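Local coordinates for cell wall binding protein cwp8 (Peptoclostridium difficile, PDB 5J6Q) that is a cell wall protein that probably attaches to the bacterial cell wall through its three CWB2 modules, at residues Met431-Ser434 with Ala435-Ala438. Numbering follows the deposited sequence.
Sequences MSIS and ARAA
Ile433 O accepts a hydrogen bond from Ala437 N at 3.0 Å, with an N-H...O angle of 163°. Ala438 N donates to Ser434 O at 2.8 Å, nearly straight at 168°. One side-chain pair adds to these i to i+4 bonds. Ile433 CD1 lies 3.7 Å from Arg436 CB and also touches CG, so aliphatic carbon meets aliphatic carbon. Ile433 CG1 is anti to the backbone N (chi1 -157°), which carries CD1 to the arginine. The guanidinium group lies well beyond this contact.

Two waters stand in for the direct i to i+4 bonds earlier in the chain. One donates to Met431 O at 2.8 Å and accepts from Ala435 N at 2.9 Å. The other donates to Ser432 O and accepts from Arg436 N.

Farther out, helices 329-334, 498-509 and 531-542 surround the turn. Val505 and Tyr509 pack on Ile433, and Tyr509 also on Arg436. Hydrogen bonds from the serine hydroxyls tie Ser434 to Leu326 O and Ser432 to Asn502 ND2.

The two waters satisfy Met431 O, Ser432 O, Ala435 N and Arg436 N where helix 427-430 gives way to helix 434-438. The chain can therefore open there, in a buried part of a CWB2 module, with these four groups still paired.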
loop_
_atom_site.group_PDB
_atom_site.type_symbol
_atom_site.label_atom_id
_atom_site.label_comp_id
_atom_site.label_asym_id
_atom_site.label_seq_id
_atom_site.Cartn_x
_atom_site.Cartn_y
_atom_site.Cartn_z
ATOM N N MET A 431 -0.693 26.671 -19.480
ATOM C CA MET A 431 -0.246 25.370 -19.024
ATOM C C MET A 431 -0.981 24.207 -19.673
ATOM O O MET A 431 -0.452 23.137 -19.767
ATOM C CB MET A 431 -0.548 25.282 -17.565
ATOM C CG MET A 431 0.070 24.160 -16.969
ATOM S SD MET A 431 1.868 24.478 -16.866
ATOM C CE MET A 431 1.835 26.006 -15.935
ATOM N N SER A 432 -2.192 24.428 -20.062
ATOM C CA SER A 432 -3.017 23.447 -20.714
ATOM C C SER A 432 -2.493 23.011 -22.132
ATOM O O SER A 432 -2.779 21.888 -22.618
ATOM C CB SER A 432 -4.415 24.059 -20.785
ATOM O OG SER A 432 -5.169 23.804 -19.606
ATOM N N ILE A 433 -1.696 23.876 -22.772
ATOM C CA ILE A 433 -1.159 23.600 -24.119
ATOM C C ILE A 433 0.311 23.215 -24.062
ATOM O O ILE A 433 0.855 22.887 -25.094
ATOM C CB ILE A 433 -1.459 24.914 -24.945
ATOM C CG1 ILE A 433 -1.504 24.612 -26.450
ATOM C CG2 ILE A 433 -0.379 25.979 -24.658
ATOM C CD1 ILE A 433 -2.415 23.432 -26.867
ATOM N N SER A 434 0.997 23.223 -22.862
ATOM C CA SER A 434 2.398 22.803 -22.814
ATOM C C SER A 434 2.651 21.389 -23.363
ATOM O O SER A 434 3.573 21.272 -24.135
ATOM C CB SER A 434 2.934 22.895 -21.378
ATOM O OG SER A 434 3.070 24.281 -21.064
ATOM N N ALA A 435 1.866 20.353 -23.000
ATOM C CA ALA A 435 2.193 19.016 -23.500
ATOM C C ALA A 435 2.109 19.011 -25.039
ATOM O O ALA A 435 2.991 18.528 -25.666
ATOM C CB ALA A 435 1.209 17.983 -22.942
ATOM N N ARG A 436 1.010 19.555 -25.594
ATOM C CA ARG A 436 0.773 19.543 -27.034
ATOM C C ARG A 436 1.900 20.247 -27.730
ATOM O O ARG A 436 2.397 19.695 -28.735
ATOM C CB ARG A 436 -0.582 20.193 -27.323
ATOM C CG ARG A 436 -0.759 20.586 -28.751
ATOM C CD ARG A 436 -0.894 19.274 -29.546
ATOM N NE ARG A 436 -1.067 19.525 -30.960
ATOM C CZ ARG A 436 -1.607 18.642 -31.808
ATOM N NH1 ARG A 436 -1.725 18.951 -33.092
ATOM N NH2 ARG A 436 -2.031 17.444 -31.375
ATOM N N ALA A 437 2.344 21.417 -27.191
ATOM C CA ALA A 437 3.429 22.128 -27.817
ATOM C C ALA A 437 4.724 21.351 -27.698
ATOM O O ALA A 437 5.445 21.252 -28.712
ATOM C CB ALA A 437 3.619 23.477 -27.210
ATOM N N ALA A 438 5.026 20.788 -26.488
ATOM C CA ALA A 438 6.235 20.015 -26.301
ATOM C C ALA A 438 6.202 18.849 -27.286
ATOM O O ALA A 438 7.234 18.437 -27.769
ATOM C CB ALA A 438 6.340 19.448 -24.894
HETATM O O HOH W 1 -0.157 20.605 -20.970
HETATM O O HOH W 2 -1.340 20.186 -24.060
#